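Local coordinates for uncharacterized protein (Mycobacterium tuberculosis CAS/NITR204, PDB 5VYQ) that probably transfers a formyl group from a folate cofactor to the sugar amine of dTDP-4-amino-4,6-dideoxyglucose, at residues A[31-36]-A[81-86]; A[25-30]-A[86-91]. One frame throughout, in Å; residues are numbered along the deposited sequence.

Both contacts lie at the C-terminal ends of neighbouring parallel strands, 24-28 and 78-82, of the mixed six-stranded sheet; the centres of the two contacts are about 9 Å apart. Along the chain the order is 25-30, 31-36, 81-86 and 86-91, so interaction 2 brackets interaction 1, and Gln86 belongs to both. Strand 24-28 runs through Asn30 into helix 31-43, while strand 78-82 leads through residues 83-89 into helix 90-95. Thr28 OG1 and Phe82 O, 2.7 Å apart, probably share a hydrogen bond that ties the two strand ends together. Between them the contacts line the pocket in which dTDP-sugar and folinic acid meet.

Interaction 1: residues A[31-36]-A[81-86]; sequences VHAHAL and SFHCKQ. With 0FX (dTDP-4-amino-4,6-dideoxyglucose), chain D; FON (N-{[4-({[(6R)-2-amino-5-formyl-4-oxo-1,4,5,6,7,8-hexahydropteridin-6-yl]methyl}amino)phenyl]carbonyl}-L-glutamic acid), chain C.
The methyl group of Ala33 lies against both Phe82 and His83. Its CB sits over one face of the His83 imidazole, offset toward the rim, 4.2 Å from the ring centroid and 18° off the normal, a CH-pi contact. The same methyl group packs against Phe82, with Ala33 CB 3.5 Å from Phe82 O and 3.9 Å from Phe82 CB. The two aromatic side chains therefore diverge around one methyl group. Both have CG beside the backbone N, but the chain turns at His83 into a left-handed conformation (phi 61°), which leaves the imidazole with one face on Ala33 CB and its ND1 edge at the phosphate of the dTDP-sugar.

The Phe82 ring meets the helix in two places. Ala33 O lies in the plane of the ring, at the edge, 3.5 Å from Phe82 CD2. One turn of helix further on, the Leu36 side chain crosses the phenyl group at about a right angle, bringing Leu36 CG to 4.0 Å from Phe82 CE2.

Here helix 31-43 packs beside the end of strand 78-82 in the Rossmann-like formyltransferase domain, where the loops following the parallel strands form the ligand pocket. His83 ND1 donates to O3P of the dTDP-sugar at 2.8 Å, and the phosphate oxygen sits near the plane of the imidazole at its edge. The other ring nitrogen, NE2, is hydrogen-bonded to Glu166 of helix 155-179. With both nitrogens engaged, the ring's rotation is fixed; lying between a carboxylate and a phosphate, the imidazole is probably stabilised in its protonated form. Lys85, its chain bent at chi2 and chi4, reaches the second phosphate, with NZ 3.0 Å from O1P.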
loop_
_atom_site.group_PDB
_atom_site.type_symbol
_atom_site.label_atom_id
_atom_site.label_comp_id
_atom_site.label_asym_id
_atom_site.label_seq_id
_atom_site.Cartn_x
_atom_site.Cartn_y
_atom_site.Cartn_z
ATOM N N VAL A 31 9.080 -22.532 -7.375
ATOM C CA VAL A 31 10.335 -22.115 -7.968
ATOM C C VAL A 31 11.512 -22.133 -6.988
ATOM O O VAL A 31 12.585 -22.589 -7.323
ATOM C CB VAL A 31 10.151 -20.731 -8.628
ATOM C CG1 VAL A 31 9.939 -19.635 -7.587
ATOM C CG2 VAL A 31 11.291 -20.389 -9.563
ATOM N N HIS A 32 11.298 -21.665 -5.756
ATOM C CA HIS A 32 12.365 -21.645 -4.772
ATOM C C HIS A 32 12.705 -23.077 -4.347
ATOM O O HIS A 32 13.867 -23.457 -4.233
ATOM C CB HIS A 32 11.998 -20.816 -3.534
ATOM C CG HIS A 32 11.389 -19.493 -3.861
ATOM N ND1 HIS A 32 12.131 -18.441 -4.354
ATOM C CD2 HIS A 32 10.105 -19.067 -3.827
ATOM C CE1 HIS A 32 11.330 -17.411 -4.580
ATOM N NE2 HIS A 32 10.096 -17.767 -4.272
ATOM N N ALA A 33 11.679 -23.879 -4.097
ATOM C CA ALA A 33 11.902 -25.226 -3.606
ATOM C C ALA A 33 12.550 -26.048 -4.720
ATOM O O ALA A 33 13.354 -26.935 -4.480
ATOM C CB ALA A 33 10.608 -25.849 -3.148
ATOM N N HIS A 34 12.227 -25.728 -5.970
ATOM C CA HIS A 34 12.810 -26.488 -7.073
ATOM C C HIS A 34 14.313 -26.188 -7.195
ATOM O O HIS A 34 15.147 -27.068 -7.416
ATOM C CB HIS A 34 12.103 -26.148 -8.371
ATOM C CG HIS A 34 12.773 -26.753 -9.553
ATOM N ND1 HIS A 34 13.700 -26.063 -10.289
ATOM C CD2 HIS A 34 12.702 -27.990 -10.094
ATOM C CE1 HIS A 34 14.152 -26.830 -11.262
ATOM N NE2 HIS A 34 13.570 -28.012 -11.160
ATOM N N ALA A 35 14.681 -24.925 -7.038
ATOM C CA ALA A 35 16.098 -24.555 -7.046
ATOM C C ALA A 35 16.876 -25.245 -5.946
ATOM O O ALA A 35 18.018 -25.649 -6.121
ATOM C CB ALA A 35 16.266 -23.041 -6.945
ATOM N N LEU A 36 16.256 -25.382 -4.774
ATOM C CA LEU A 36 16.881 -26.122 -3.697
ATOM C C LEU A 36 17.055 -27.605 -4.051
ATOM O O LEU A 36 18.132 -28.170 -3.815
ATOM C CB LEU A 36 16.030 -25.958 -2.432
ATOM C CG LEU A 36 16.417 -26.688 -1.155
ATOM C CD1 LEU A 36 17.800 -26.261 -0.691
ATOM C CD2 LEU A 36 15.421 -26.376 -0.064
ATOM N N SER A 81 8.403 -34.275 -0.830
ATOM C CA SER A 81 7.548 -33.183 -1.297
ATOM C C SER A 81 8.232 -31.863 -0.954
ATOM O O SER A 81 8.335 -31.486 0.227
ATOM C CB SER A 81 6.167 -33.267 -0.657
ATOM O OG SER A 81 5.435 -32.035 -0.761
ATOM N N PHE A 82 8.725 -31.186 -1.994
ATOM C CA PHE A 82 9.261 -29.848 -1.894
ATOM C C PHE A 82 8.168 -28.928 -2.421
ATOM O O PHE A 82 8.249 -28.420 -3.533
ATOM C CB PHE A 82 10.586 -29.748 -2.658
ATOM C CG PHE A 82 11.817 -30.173 -1.896
ATOM C CD1 PHE A 82 11.774 -31.109 -0.899
ATOM C CD2 PHE A 82 13.046 -29.624 -2.212
ATOM C CE1 PHE A 82 12.927 -31.507 -0.238
ATOM C CE2 PHE A 82 14.207 -29.997 -1.540
ATOM C CZ PHE A 82 14.152 -30.975 -0.574
ATOM N N HIS A 83 7.108 -28.758 -1.609
ATOM C CA HIS A 83 5.965 -27.979 -2.005
ATOM C C HIS A 83 5.296 -28.571 -3.241
ATOM O O HIS A 83 4.979 -27.858 -4.213
ATOM C CB HIS A 83 6.275 -26.510 -2.324
ATOM C CG HIS A 83 6.967 -25.703 -1.260
ATOM N ND1 HIS A 83 6.822 -24.330 -1.216
ATOM C CD2 HIS A 83 7.855 -26.017 -0.284
ATOM C CE1 HIS A 83 7.583 -23.838 -0.252
ATOM N NE2 HIS A 83 8.197 -24.843 0.345
ATOM N N CYS A 84 5.097 -29.887 -3.250
ATOM C CA CYS A 84 4.275 -30.522 -4.250
ATOM C C CYS A 84 2.812 -30.232 -3.967
ATOM O O CYS A 84 2.345 -30.459 -2.851
ATOM C CB CYS A 84 4.505 -32.041 -4.200
ATOM S SG CYS A 84 3.531 -32.958 -5.390
ATOM N N LYS A 85 2.084 -29.765 -4.965
ATOM C CA LYS A 85 0.682 -29.395 -4.758
ATOM C C LYS A 85 -0.273 -30.582 -4.883
ATOM O O LYS A 85 -1.400 -30.497 -4.365
ATOM C CB LYS A 85 0.227 -28.270 -5.727
ATOM C CG LYS A 85 0.876 -26.927 -5.461
ATOM C CD LYS A 85 0.038 -26.003 -4.573
ATOM C CE LYS A 85 0.565 -24.575 -4.371
ATOM N NZ LYS A 85 1.101 -23.896 -5.585
ATOM N N GLN A 86 0.205 -31.670 -5.488
ATOM C CA GLN A 86 -0.616 -32.878 -5.663
ATOM C C GLN A 86 -0.611 -33.711 -4.373
ATOM O O GLN A 86 0.464 -34.067 -3.893
ATOM C CB GLN A 86 -0.049 -33.698 -6.808
ATOM C CG GLN A 86 -0.921 -34.918 -7.078
ATOM C CD GLN A 86 -0.609 -35.588 -8.409
ATOM O OE1 GLN A 86 0.526 -35.557 -8.897
ATOM N NE2 GLN A 86 -1.616 -36.287 -8.959
HETATM O O4P 0FX D . 4.666 -21.890 -0.766
HETATM P P2 0FX D . 3.801 -22.775 -1.598
HETATM O O3P 0FX D . 4.508 -23.626 -2.630
HETATM O O1G 0FX D . 2.952 -23.566 -0.476
HETATM C C1G 0FX D . 1.664 -24.098 -0.728
HETATM C C2G 0FX D . 0.981 -24.263 0.637
HETATM O O2G 0FX D . 0.991 -22.967 1.251
HETATM C C3G 0FX D . 1.809 -25.221 1.510
HETATM O O3G 0FX D . 1.316 -25.264 2.872
HETATM C C4G 0FX D . 1.905 -26.569 0.807
HETATM N N4A 0FX D . 2.764 -27.426 1.658
HETATM C C5G 0FX D . 2.500 -26.357 -0.586
HETATM C C6G 0FX D . 2.298 -27.644 -1.384
HETATM O O5G 0FX D . 1.810 -25.370 -1.371
HETATM O OPP 0FX D . 2.626 -21.945 -2.320
HETATM P P 0FX D . 2.689 -20.932 -3.576
HETATM O O1P 0FX D . 1.446 -21.166 -4.343
HETATM O O2P 0FX D . 4.056 -21.016 -4.206
HETATM O O5 0FX D . 2.601 -19.474 -2.916
HETATM C C5 0FX D . 3.678 -18.917 -2.200
HETATM C C4 0FX D . 3.185 -17.709 -1.427
HETATM O O4 0FX D . 2.764 -16.724 -2.369
HETATM C C3 0FX D . 1.950 -17.903 -0.548
HETATM O O3 0FX D . 2.322 -18.386 0.749
HETATM C C2 0FX D . 1.311 -16.532 -0.439
HETATM C C1 0FX D . 1.663 -15.999 -1.810
HETATM N N11 0FX D . 0.536 -16.106 -2.744
HETATM C C61 0FX D . 0.441 -17.026 -3.727
HETATM C C51 0FX D . -0.636 -17.040 -4.593
HETATM C C5A 0FX D . -0.723 -18.113 -5.648
HETATM C C21 0FX D . -0.418 -15.091 -2.737
HETATM O O21 0FX D . -0.311 -14.156 -1.822
HETATM N N31 0FX D . -1.476 -15.079 -3.549
HETATM C C41 0FX D . -1.558 -16.021 -4.515
HETATM O O41 0FX D . -2.623 -15.968 -5.340
HETATM N N1 FON C . 0.019 -35.509 0.682
HETATM C C2 FON C . -0.399 -35.847 1.897
HETATM N NA2 FON C . -0.999 -37.061 2.057
HETATM N N3 FON C . -0.239 -34.992 2.921
HETATM C C4 FON C . 0.340 -33.774 2.790
HETATM O O4 FON C . 0.503 -33.018 3.778
HETATM C C4A FON C . 0.846 -33.385 1.462
HETATM N N5 FON C . 1.429 -32.151 1.128
HETATM C C6 FON C . 1.266 -31.760 -0.282
HETATM C C7 FON C . 1.841 -32.888 -1.142
HETATM N N8 FON C . 1.125 -34.103 -0.836
HETATM C C8A FON C . 0.655 -34.363 0.397
HETATM C C9 FON C . -0.191 -31.403 -0.652
HETATM N N10 FON C . -0.585 -30.200 0.075
HETATM C C11 FON C . -4.337 -28.426 -0.205
HETATM C C12 FON C . -3.376 -27.936 0.679
HETATM C C13 FON C . -2.128 -28.546 0.753
HETATM C C14 FON C . -1.817 -29.632 -0.057
HETATM C C15 FON C . -2.764 -30.133 -0.943
HETATM C C16 FON C . -4.020 -29.528 -1.009
HETATM C C FON C . -5.706 -27.736 -0.268
HETATM O O FON C . -5.939 -26.640 0.284
HETATM N N FON C . -6.664 -28.345 -0.976
HETATM C CA FON C . -7.989 -27.773 -1.211
HETATM C CB FON C . -8.329 -27.679 -2.708
HETATM C CG FON C . -7.283 -26.806 -3.411
HETATM C CD FON C . -7.653 -26.240 -4.767
HETATM O OE1 FON C . -8.860 -26.101 -5.056
HETATM O OE2 FON C . -6.727 -25.884 -5.543
HETATM C CT FON C . -9.009 -28.590 -0.475
HETATM O O1 FON C . -10.114 -28.028 -0.283
HETATM O O2 FON C . -8.715 -29.748 -0.086
HETATM C CP1 FON C . 2.008 -31.429 1.992
HETATM O O3 FON C . 2.492 -30.341 1.701
#

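Interaction 2: residues A[25-30]-A[86-91]; sequences LILTDN and QRFPAA. With FON (N-{[4-({[(6R)-2-amino-5-formyl-4-oxo-1,4,5,6,7,8-hexahydropteridin-6-yl]methyl}amino)phenyl]carbonyl}-L-glutamic acid), chain C; 0FX (dTDP-4-amino-4,6-dideoxyglucose), chain D.
Leu27 and Phe88 make the one apolar side-chain contact across these segments, although the backbones stay well apart: the closest CA atoms, of Asp29 and Gln86, are 8.8 Å from each other. The contact joins strand 24-28 of the Rossmann-like sheet to the loop that leads from strand 78-82 into helix 90-95. Phe88 leaves its backbone alongside the strand rather than at it, but the far end of the phenyl group reaches Leu27, with Leu27 CD1 3.9 Å from Phe88 CZ. The two side chains cross obliquely. Val79 and Ser81 of the neighbouring strand 78-82 also touch the phenyl group.

The same aromatic side chain borders the bound folinic acid. Phe88 CD2 comes within 3.6 Å of N8 of folinic acid, and the backbone on either side of Arg87 reads the pterin: Gln86 O accepts a weak hydrogen bond from N8, while Phe88 O takes a nearly straight one from the amino group NA2 (175°). Phe88 N also approaches the pterin closely, 3.1 Å from N1 of folinic acid.

Asp29 faces the loop as well, but its carboxylate is held by Ser52 and by the backbone N of Lys85. In Asn30, next to it, a chi1 of 175° sets the amide beside the carbonyl carbon, with OD1 at the helix start and ND2 at the diphosphate. OD1 caps helix 31-43 by accepting from Ala33 N, and Asn30 ND2 gives the dTDP-sugar a hydrogen bond of 3.0 Å to O2P and a weak one of 3.2 Å to O3P.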
loop_
_atom_site.group_PDB
_atom_site.type_symbol
_atom_site.label_atom_id
_atom_site.label_comp_id
_atom_site.label_asym_id
_atom_site.label_seq_id
_atom_site.Cartn_x
_atom_site.Cartn_y
_atom_site.Cartn_z
ATOM N N LEU A 25 13.225 -39.516 -4.944
ATOM C CA LEU A 25 12.399 -38.713 -5.835
ATOM C C LEU A 25 11.986 -37.428 -5.116
ATOM O O LEU A 25 11.482 -37.504 -3.988
ATOM C CB LEU A 25 11.162 -39.506 -6.157
ATOM C CG LEU A 25 10.067 -38.766 -6.946
ATOM C CD1 LEU A 25 10.605 -38.372 -8.316
ATOM C CD2 LEU A 25 8.834 -39.660 -7.077
ATOM N N ILE A 26 12.176 -36.292 -5.760
ATOM C CA ILE A 26 11.641 -35.005 -5.289
ATOM C C ILE A 26 10.546 -34.554 -6.239
ATOM O O ILE A 26 10.769 -34.481 -7.449
ATOM C CB ILE A 26 12.696 -33.922 -5.168
ATOM C CG1 ILE A 26 13.820 -34.433 -4.248
ATOM C CG2 ILE A 26 12.047 -32.640 -4.614
ATOM C CD1 ILE A 26 14.829 -33.376 -3.861
ATOM N N LEU A 27 9.389 -34.264 -5.676
ATOM C CA LEU A 27 8.253 -33.670 -6.372
ATOM C C LEU A 27 8.179 -32.238 -5.857
ATOM O O LEU A 27 8.106 -31.977 -4.645
ATOM C CB LEU A 27 6.975 -34.448 -6.104
ATOM C CG LEU A 27 7.042 -35.776 -6.900
ATOM C CD1 LEU A 27 6.311 -36.847 -6.134
ATOM C CD2 LEU A 27 6.439 -35.437 -8.252
ATOM N N THR A 28 8.146 -31.281 -6.772
ATOM C CA THR A 28 8.139 -29.863 -6.407
ATOM C C THR A 28 7.387 -29.009 -7.429
ATOM O O THR A 28 7.565 -29.176 -8.633
ATOM C CB THR A 28 9.587 -29.375 -6.265
ATOM O OG1 THR A 28 9.629 -28.012 -5.835
ATOM C CG2 THR A 28 10.398 -29.556 -7.536
ATOM N N ASP A 29 6.563 -28.097 -6.938
ATOM C CA ASP A 29 5.764 -27.204 -7.770
ATOM C C ASP A 29 6.052 -25.720 -7.498
ATOM O O ASP A 29 5.261 -24.847 -7.876
ATOM C CB ASP A 29 4.276 -27.489 -7.568
ATOM C CG ASP A 29 3.853 -28.799 -8.181
ATOM O OD1 ASP A 29 4.373 -29.147 -9.253
ATOM O OD2 ASP A 29 2.984 -29.476 -7.583
ATOM N N ASN A 30 7.140 -25.428 -6.804
ATOM C CA ASN A 30 7.501 -24.081 -6.338
ATOM C C ASN A 30 8.912 -23.740 -6.827
ATOM O O ASN A 30 9.838 -24.535 -6.739
ATOM C CB ASN A 30 7.412 -24.025 -4.803
ATOM C CG ASN A 30 7.880 -22.714 -4.216
ATOM O OD1 ASN A 30 9.072 -22.480 -4.092
ATOM N ND2 ASN A 30 6.942 -21.868 -3.807
ATOM N N GLN A 86 0.205 -31.670 -5.488
ATOM C CA GLN A 86 -0.616 -32.878 -5.663
ATOM C C GLN A 86 -0.611 -33.711 -4.373
ATOM O O GLN A 86 0.464 -34.067 -3.893
ATOM C CB GLN A 86 -0.049 -33.698 -6.808
ATOM C CG GLN A 86 -0.921 -34.918 -7.078
ATOM C CD GLN A 86 -0.609 -35.588 -8.409
ATOM O OE1 GLN A 86 0.526 -35.557 -8.897
ATOM N NE2 GLN A 86 -1.616 -36.287 -8.959
ATOM N N ARG A 87 -1.774 -34.039 -3.814
ATOM C CA ARG A 87 -1.833 -34.870 -2.619
ATOM C C ARG A 87 -1.297 -36.264 -2.945
ATOM O O ARG A 87 -1.511 -36.794 -4.032
ATOM C CB ARG A 87 -3.272 -34.956 -2.079
ATOM C CG ARG A 87 -3.352 -35.423 -0.640
ATOM C CD ARG A 87 -4.676 -35.048 -0.011
ATOM N NE ARG A 87 -4.765 -35.492 1.370
ATOM C CZ ARG A 87 -5.621 -34.943 2.215
ATOM N NH1 ARG A 87 -5.707 -35.357 3.467
ATOM N NH2 ARG A 87 -6.387 -33.948 1.789
ATOM N N PHE A 88 -0.573 -36.850 -1.998
ATOM C CA PHE A 88 0.004 -38.189 -2.123
ATOM C C PHE A 88 -1.095 -39.126 -1.627
ATOM O O PHE A 88 -1.542 -39.001 -0.477
ATOM C CB PHE A 88 1.238 -38.335 -1.243
ATOM C CG PHE A 88 2.486 -37.618 -1.740
ATOM C CD1 PHE A 88 3.687 -37.885 -1.113
ATOM C CD2 PHE A 88 2.510 -36.749 -2.846
ATOM C CE1 PHE A 88 4.887 -37.280 -1.489
ATOM C CE2 PHE A 88 3.693 -36.144 -3.225
ATOM C CZ PHE A 88 4.889 -36.406 -2.574
ATOM N N PRO A 89 -1.495 -40.080 -2.456
ATOM C CA PRO A 89 -2.483 -41.031 -1.949
ATOM C C PRO A 89 -1.956 -42.029 -0.941
ATOM O O PRO A 89 -0.734 -42.211 -0.802
ATOM C CB PRO A 89 -2.915 -41.776 -3.201
ATOM C CG PRO A 89 -1.713 -41.713 -4.076
ATOM C CD PRO A 89 -1.091 -40.372 -3.842
ATOM N N ALA A 90 -2.910 -42.699 -0.285
ATOM C CA ALA A 90 -2.562 -43.685 0.724
ATOM C C ALA A 90 -1.539 -44.694 0.202
ATOM O O ALA A 90 -0.572 -44.997 0.890
ATOM C CB ALA A 90 -3.824 -44.397 1.233
ATOM N N ALA A 91 -1.716 -45.219 -1.011
ATOM C CA ALA A 91 -0.814 -46.280 -1.467
ATOM C C ALA A 91 0.644 -45.799 -1.578
ATOM O O ALA A 91 1.585 -46.582 -1.427
ATOM C CB ALA A 91 -1.267 -46.882 -2.785
HETATM N N1 FON C . 0.019 -35.509 0.682
HETATM C C2 FON C . -0.399 -35.847 1.897
HETATM N NA2 FON C . -0.999 -37.061 2.057
HETATM N N3 FON C . -0.239 -34.992 2.921
HETATM C C4 FON C . 0.340 -33.774 2.790
HETATM O O4 FON C . 0.503 -33.018 3.778
HETATM C C4A FON C . 0.846 -33.385 1.462
HETATM N N5 FON C . 1.429 -32.151 1.128
HETATM C C6 FON C . 1.266 -31.760 -0.282
HETATM C C7 FON C . 1.841 -32.888 -1.142
HETATM N N8 FON C . 1.125 -34.103 -0.836
HETATM C C8A FON C . 0.655 -34.363 0.397
HETATM C C9 FON C . -0.191 -31.403 -0.652
HETATM N N10 FON C . -0.585 -30.200 0.075
HETATM C C11 FON C . -4.337 -28.426 -0.205
HETATM C C12 FON C . -3.376 -27.936 0.679
HETATM C C13 FON C . -2.128 -28.546 0.753
HETATM C C14 FON C . -1.817 -29.632 -0.057
HETATM C C15 FON C . -2.764 -30.133 -0.943
HETATM C C16 FON C . -4.020 -29.528 -1.009
HETATM C C FON C . -5.706 -27.736 -0.268
HETATM O O FON C . -5.939 -26.640 0.284
HETATM N N FON C . -6.664 -28.345 -0.976
HETATM C CA FON C . -7.989 -27.773 -1.211
HETATM C CB FON C . -8.329 -27.679 -2.708
HETATM C CG FON C . -7.283 -26.806 -3.411
HETATM C CD FON C . -7.653 -26.240 -4.767
HETATM O OE1 FON C . -8.860 -26.101 -5.056
HETATM O OE2 FON C . -6.727 -25.884 -5.543
HETATM C CT FON C . -9.009 -28.590 -0.475
HETATM O O1 FON C . -10.114 -28.028 -0.283
HETATM O O2 FON C . -8.715 -29.748 -0.086
HETATM C CP1 FON C . 2.008 -31.429 1.992
HETATM O O3 FON C . 2.492 -30.341 1.701
HETATM O O4P 0FX D . 4.666 -21.890 -0.766
HETATM P P2 0FX D . 3.801 -22.775 -1.598
HETATM O O3P 0FX D . 4.508 -23.626 -2.630
HETATM O O1G 0FX D . 2.952 -23.566 -0.476
HETATM C C1G 0FX D . 1.664 -24.098 -0.728
HETATM C C2G 0FX D . 0.981 -24.263 0.637
HETATM O O2G 0FX D . 0.991 -22.967 1.251
HETATM C C3G 0FX D . 1.809 -25.221 1.510
HETATM O O3G 0FX D . 1.316 -25.264 2.872
HETATM C C4G 0FX D . 1.905 -26.569 0.807
HETATM N N4A 0FX D . 2.764 -27.426 1.658
HETATM C C5G 0FX D . 2.500 -26.357 -0.586
HETATM C C6G 0FX D . 2.298 -27.644 -1.384
HETATM O O5G 0FX D . 1.810 -25.370 -1.371
HETATM O OPP 0FX D . 2.626 -21.945 -2.320
HETATM P P 0FX D . 2.689 -20.932 -3.576
HETATM O O1P 0FX D . 1.446 -21.166 -4.343
HETATM O O2P 0FX D . 4.056 -21.016 -4.206
HETATM O O5 0FX D . 2.601 -19.474 -2.916
HETATM C C5 0FX D . 3.678 -18.917 -2.200
HETATM C C4 0FX D . 3.185 -17.709 -1.427
HETATM O O4 0FX D . 2.764 -16.724 -2.369
HETATM C C3 0FX D . 1.950 -17.903 -0.548
HETATM O O3 0FX D . 2.322 -18.386 0.749
HETATM C C2 0FX D . 1.311 -16.532 -0.439
HETATM C C1 0FX D . 1.663 -15.999 -1.810
HETATM N N11 0FX D . 0.536 -16.106 -2.744
HETATM C C61 0FX D . 0.441 -17.026 -3.727
HETATM C C51 0FX D . -0.636 -17.040 -4.593
HETATM C C5A 0FX D . -0.723 -18.113 -5.648
HETATM C C21 0FX D . -0.418 -15.091 -2.737
HETATM O O21 0FX D . -0.311 -14.156 -1.822
HETATM N N31 0FX D . -1.476 -15.079 -3.549
HETATM C C41 0FX D . -1.558 -16.021 -4.515
HETATM O O41 0FX D . -2.623 -15.968 -5.340
#